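Local coordinates for cytochrome c (Shewanella violacea, PDB 6A3L), which binds heme c covalently and, like other cytochromes c', probably takes part in electron transfer, at residues S88-A99 with L108-S118. Sequence-based numbering, arbitrary orientation.
Sequences SLQDNAAALLLA and LKQSFMKVAKS. With HEC (heme c), chain C.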
loop_
_atom_site.group_PDB
_atom_site.type_symbol
_atom_site.label_atom_id
_atom_site.label_comp_id
_atom_site.label_asym_id
_atom_site.label_seq_id
_atom_site.Cartn_x
_atom_site.Cartn_y
_atom_site.Cartn_z
ATOM N N SER A 88 -5.013 -16.432 3.869
ATOM C CA SER A 88 -6.334 -16.549 3.258
ATOM C C SER A 88 -6.824 -15.210 2.727
ATOM O O SER A 88 -7.447 -15.151 1.658
ATOM C CB SER A 88 -7.338 -17.110 4.269
ATOM O OG SER A 88 -7.318 -18.515 4.271
ATOM N N LEU A 89 -6.593 -14.129 3.479
ATOM C CA LEU A 89 -6.968 -12.814 2.970
ATOM C C LEU A 89 -6.310 -12.566 1.624
ATOM O O LEU A 89 -6.936 -12.024 0.709
ATOM C CB LEU A 89 -6.579 -11.717 3.962
ATOM C CG LEU A 89 -6.834 -10.264 3.529
ATOM C CD1 LEU A 89 -8.332 -9.916 3.440
ATOM C CD2 LEU A 89 -6.131 -9.325 4.452
ATOM N N GLN A 90 -5.040 -12.954 1.490
ATOM C CA GLN A 90 -4.338 -12.781 0.224
ATOM C C GLN A 90 -4.968 -13.624 -0.869
ATOM O O GLN A 90 -5.281 -13.120 -1.954
ATOM C CB GLN A 90 -2.862 -13.120 0.411
ATOM C CG GLN A 90 -2.160 -12.188 1.385
ATOM C CD GLN A 90 -0.851 -12.749 1.910
ATOM O OE1 GLN A 90 -0.424 -13.838 1.523
ATOM N NE2 GLN A 90 -0.194 -11.992 2.781
ATOM N N ASP A 91 -5.206 -14.907 -0.586
ATOM C CA ASP A 91 -5.821 -15.770 -1.592
ATOM C C ASP A 91 -7.193 -15.246 -2.000
ATOM O O ASP A 91 -7.511 -15.188 -3.195
ATOM C CB ASP A 91 -5.916 -17.215 -1.079
ATOM C CG ASP A 91 -4.545 -17.901 -0.989
ATOM O OD1 ASP A 91 -3.530 -17.278 -1.378
ATOM O OD2 ASP A 91 -4.485 -19.075 -0.566
ATOM N N ASN A 92 -8.015 -14.844 -1.022
ATOM C CA ASN A 92 -9.321 -14.271 -1.339
ATOM C C ASN A 92 -9.196 -12.954 -2.106
ATOM O O ASN A 92 -10.022 -12.664 -2.978
ATOM C CB ASN A 92 -10.124 -14.049 -0.065
ATOM C CG ASN A 92 -10.478 -15.342 0.618
ATOM O OD1 ASN A 92 -10.193 -16.423 0.107
ATOM N ND2 ASN A 92 -11.119 -15.240 1.771
ATOM N N ALA A 93 -8.218 -12.105 -1.748
ATOM C CA ALA A 93 -8.001 -10.887 -2.529
ATOM C C ALA A 93 -7.561 -11.218 -3.948
ATOM O O ALA A 93 -8.041 -10.611 -4.913
ATOM C CB ALA A 93 -6.956 -9.989 -1.856
ATOM N N ALA A 94 -6.673 -12.207 -4.100
ATOM C CA ALA A 94 -6.232 -12.597 -5.437
ATOM C C ALA A 94 -7.391 -13.135 -6.256
ATOM O O ALA A 94 -7.456 -12.923 -7.474
ATOM C CB ALA A 94 -5.113 -13.636 -5.353
ATOM N N ALA A 95 -8.303 -13.863 -5.608
ATOM C CA ALA A 95 -9.488 -14.345 -6.305
ATOM C C ALA A 95 -10.375 -13.189 -6.744
ATOM O O ALA A 95 -10.917 -13.202 -7.857
ATOM C CB ALA A 95 -10.265 -15.314 -5.399
ATOM N N LEU A 96 -10.546 -12.183 -5.878
ATOM C CA LEU A 96 -11.359 -11.015 -6.231
ATOM C C LEU A 96 -10.808 -10.299 -7.458
ATOM O O LEU A 96 -11.575 -9.821 -8.311
ATOM C CB LEU A 96 -11.421 -10.033 -5.051
ATOM C CG LEU A 96 -12.294 -8.781 -5.247
ATOM C CD1 LEU A 96 -13.711 -9.211 -5.631
ATOM C CD2 LEU A 96 -12.348 -7.942 -3.979
ATOM N N LEU A 97 -9.479 -10.178 -7.534
ATOM C CA LEU A 97 -8.839 -9.522 -8.669
ATOM C C LEU A 97 -9.099 -10.280 -9.961
ATOM O O LEU A 97 -9.234 -9.673 -11.034
ATOM C CB LEU A 97 -7.334 -9.401 -8.412
ATOM C CG LEU A 97 -6.477 -8.793 -9.537
ATOM C CD1 LEU A 97 -7.043 -7.482 -10.033
ATOM C CD2 LEU A 97 -5.053 -8.613 -9.053
ATOM N N LEU A 98 -9.137 -11.612 -9.880
ATOM C CA LEU A 98 -9.420 -12.415 -11.065
ATOM C C LEU A 98 -10.871 -12.244 -11.491
ATOM O O LEU A 98 -11.169 -12.125 -12.683
ATOM C CB LEU A 98 -9.112 -13.888 -10.784
ATOM C CG LEU A 98 -8.539 -14.706 -11.955
ATOM C CD1 LEU A 98 -8.244 -16.143 -11.524
ATOM C CD2 LEU A 98 -9.398 -14.679 -13.224
ATOM N N ALA A 99 -11.782 -12.205 -10.519
ATOM C CA ALA A 99 -13.190 -11.990 -10.812
ATOM C C ALA A 99 -13.414 -10.645 -11.488
ATOM O O ALA A 99 -14.224 -10.536 -12.416
ATOM C CB ALA A 99 -13.995 -12.074 -9.521
ATOM N N LEU A 108 -18.839 -11.289 -8.929
ATOM C CA LEU A 108 -18.150 -10.195 -8.256
ATOM C C LEU A 108 -18.626 -10.043 -6.823
ATOM O O LEU A 108 -17.816 -9.930 -5.898
ATOM C CB LEU A 108 -18.284 -8.887 -9.035
ATOM C CG LEU A 108 -17.115 -8.694 -10.003
ATOM C CD1 LEU A 108 -15.853 -8.606 -9.185
ATOM C CD2 LEU A 108 -16.948 -9.813 -11.042
ATOM N N LYS A 109 -19.935 -10.066 -6.617
ATOM C CA LYS A 109 -20.463 -9.889 -5.274
ATOM C C LYS A 109 -19.976 -10.985 -4.334
ATOM O O LYS A 109 -19.523 -10.694 -3.221
ATOM C CB LYS A 109 -21.994 -9.855 -5.322
ATOM C CG LYS A 109 -22.529 -8.668 -6.115
ATOM C CD LYS A 109 -24.044 -8.547 -6.064
ATOM C CE LYS A 109 -24.493 -7.235 -6.715
ATOM N NZ LYS A 109 -25.965 -7.154 -6.929
ATOM N N GLN A 110 -20.039 -12.249 -4.761
ATOM C CA GLN A 110 -19.674 -13.319 -3.834
ATOM C C GLN A 110 -18.167 -13.342 -3.577
ATOM O O GLN A 110 -17.732 -13.531 -2.435
ATOM C CB GLN A 110 -20.219 -14.665 -4.327
ATOM C CG GLN A 110 -19.296 -15.526 -5.168
ATOM C CD GLN A 110 -19.973 -16.814 -5.618
ATOM O OE1 GLN A 110 -21.206 -16.912 -5.630
ATOM N NE2 GLN A 110 -19.172 -17.809 -5.983
ATOM N N SER A 111 -17.347 -13.136 -4.609
ATOM C CA SER A 111 -15.912 -13.119 -4.367
ATOM C C SER A 111 -15.511 -11.926 -3.501
ATOM O O SER A 111 -14.577 -12.025 -2.692
ATOM C CB SER A 111 -15.167 -13.115 -5.693
ATOM O OG SER A 111 -13.796 -13.401 -5.478
ATOM N N PHE A 112 -16.229 -10.810 -3.634
ATOM C CA PHE A 112 -16.058 -9.681 -2.729
ATOM C C PHE A 112 -16.352 -10.071 -1.290
ATOM O O PHE A 112 -15.626 -9.677 -0.368
ATOM C CB PHE A 112 -16.985 -8.549 -3.159
ATOM C CG PHE A 112 -17.010 -7.382 -2.213
ATOM C CD1 PHE A 112 -16.161 -6.301 -2.402
ATOM C CD2 PHE A 112 -17.903 -7.345 -1.148
ATOM C CE1 PHE A 112 -16.191 -5.219 -1.540
ATOM C CE2 PHE A 112 -17.938 -6.262 -0.283
ATOM C CZ PHE A 112 -17.086 -5.195 -0.490
ATOM N N MET A 113 -17.427 -10.835 -1.078
ATOM C CA MET A 113 -17.885 -11.182 0.264
ATOM C C MET A 113 -16.945 -12.165 0.942
ATOM O O MET A 113 -16.780 -12.135 2.169
ATOM C CB MET A 113 -19.287 -11.793 0.186
ATOM C CG MET A 113 -20.402 -10.810 -0.120
ATOM S SD MET A 113 -20.743 -9.633 1.203
ATOM C CE MET A 113 -21.078 -8.152 0.244
ATOM N N LYS A 114 -16.358 -13.072 0.171
ATOM C CA LYS A 114 -15.353 -13.959 0.737
ATOM C C LYS A 114 -14.172 -13.159 1.292
ATOM O O LYS A 114 -13.535 -13.593 2.259
ATOM C CB LYS A 114 -14.897 -14.963 -0.328
ATOM C CG LYS A 114 -13.967 -16.060 0.169
ATOM C CD LYS A 114 -13.931 -17.229 -0.807
ATOM C CE LYS A 114 -13.016 -18.349 -0.322
ATOM N NZ LYS A 114 -13.056 -19.544 -1.227
ATOM N N VAL A 115 -13.846 -12.009 0.683
ATOM C CA VAL A 115 -12.831 -11.136 1.265
ATOM C C VAL A 115 -13.383 -10.440 2.500
ATOM O O VAL A 115 -12.719 -10.356 3.541
ATOM C CB VAL A 115 -12.317 -10.104 0.237
ATOM C CG1 VAL A 115 -11.316 -9.172 0.901
ATOM C CG2 VAL A 115 -11.705 -10.781 -0.972
ATOM N N ALA A 116 -14.592 -9.889 2.389
ATOM C CA ALA A 116 -15.180 -9.200 3.533
ATOM C C ALA A 116 -15.231 -10.133 4.734
ATOM O O ALA A 116 -15.036 -9.706 5.880
ATOM C CB ALA A 116 -16.576 -8.671 3.185
ATOM N N LYS A 117 -15.484 -11.419 4.481
ATOM C CA LYS A 117 -15.515 -12.400 5.558
ATOM C C LYS A 117 -14.141 -12.525 6.211
ATOM O O LYS A 117 -14.051 -12.662 7.432
ATOM C CB LYS A 117 -16.007 -13.750 4.992
ATOM C CG LYS A 117 -16.113 -14.908 5.978
ATOM C CD LYS A 117 -17.056 -16.019 5.449
ATOM C CE LYS A 117 -16.385 -17.409 5.375
ATOM N NZ LYS A 117 -16.291 -18.123 6.694
ATOM N N SER A 118 -13.061 -12.385 5.435
ATOM C CA SER A 118 -11.716 -12.376 6.023
ATOM C C SER A 118 -11.525 -11.194 6.955
ATOM O O SER A 118 -11.036 -11.349 8.081
ATOM C CB SER A 118 -10.647 -12.347 4.932
ATOM O OG SER A 118 -10.212 -13.651 4.590
HETATM FE FE HEC C . -7.778 -5.496 9.591
HETATM C CHA HEC C . -6.714 -3.081 11.850
HETATM C CHB HEC C . -9.290 -3.082 7.716
HETATM C CHC HEC C . -8.254 -7.749 6.972
HETATM C CHD HEC C . -6.132 -7.867 11.362
HETATM N NA HEC C . -7.942 -3.473 9.759
HETATM C C1A HEC C . -7.467 -2.676 10.780
HETATM C C2A HEC C . -7.926 -1.342 10.525
HETATM C C3A HEC C . -8.628 -1.332 9.386
HETATM C C4A HEC C . -8.653 -2.678 8.873
HETATM C CMA HEC C . -9.312 -0.104 8.734
HETATM C CAA HEC C . -7.614 -0.130 11.409
HETATM C CBA HEC C . -6.209 0.331 10.983
HETATM C CGA HEC C . -5.966 1.680 11.605
HETATM O O1A HEC C . -6.389 2.670 10.965
HETATM O O2A HEC C . -5.385 1.771 12.718
HETATM N NB HEC C . -8.576 -5.429 7.635
HETATM C C1B HEC C . -9.245 -4.329 7.132
HETATM C C2B HEC C . -9.889 -4.719 5.896
HETATM C C3B HEC C . -9.630 -6.023 5.675
HETATM C C4B HEC C . -8.784 -6.487 6.768
HETATM C CMB HEC C . -10.739 -3.740 5.050
HETATM C CAB HEC C . -10.087 -6.889 4.468
HETATM C CBB HEC C . -10.151 -6.366 3.231
HETATM N NC HEC C . -7.256 -7.420 9.226
HETATM C C1C HEC C . -7.602 -8.186 8.122
HETATM C C2C HEC C . -7.155 -9.545 8.373
HETATM C C3C HEC C . -6.593 -9.599 9.595
HETATM C C4C HEC C . -6.631 -8.251 10.139
HETATM C CMC HEC C . -7.379 -10.708 7.382
HETATM C CAC HEC C . -5.962 -10.823 10.321
HETATM C CBC HEC C . -5.306 -11.781 9.652
HETATM N ND HEC C . -6.630 -5.453 11.283
HETATM C C1D HEC C . -6.060 -6.582 11.846
HETATM C C2D HEC C . -5.376 -6.182 13.047
HETATM C C3D HEC C . -5.532 -4.857 13.196
HETATM C C4D HEC C . -6.330 -4.376 12.090
HETATM C CMD HEC C . -4.610 -7.152 13.978
HETATM C CAD HEC C . -4.956 -3.984 14.336
HETATM C CBD HEC C . -3.744 -3.165 13.865
HETATM C CGD HEC C . -3.227 -2.319 15.007
HETATM O O1D HEC C . -3.937 -1.383 15.443
HETATM O O2D HEC C . -2.108 -2.579 15.500
#
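Leu96 lays its branched end over one turn of the neighbouring helix, CD1 lying 3.6 Å from the backbone N of Phe112, with Ser111, Leu108 and Val115 completing the hole that takes it. This is knobs-into-holes packing between the last two long helices of the cytochrome c' four-helix bundle, 79-99 and 105-126, which run antiparallel with local axes 8.6 Å apart and 162° between their directions. Val115 returns the interlock, fitting among Leu89, Asn92, Ala93 and Leu96 and crossing Leu96 at about a right angle. Its two methyls part company: CG1, anti to the backbone N (chi1 177°), faces Leu89 CD1 and the heme, while Val115 CG2 presses on the carbonyl O of Asn92 at 3.2 Å. At Ser111 the backbones come equally near, and its OG lies 3.5 Å from Leu96 CA. On the inner side helix 6-31 covers the seam, with Met27 against Leu96 and the Phe24 ring stacked on that of Phe112. At the more open edge, Asn92 turns one face of its amide to CG of the extended Lys114 chain, crossing it at about a right angle, and ND2 makes a weak, bent hydrogen bond to Lys114 O (3.0 Å, 120° at the hydrogen). An alanine at Asn92 would remove that bond and is likely to leave the aliphatic part of Lys114 without the flat group it rests on. The far end of the seam is heme pocket, bordered by Leu89 from one helix and from the other by Ser118, just before the covalently attached Cys119; Leu89 CD2 reaches the heme methyl CMC at 3.5 Å.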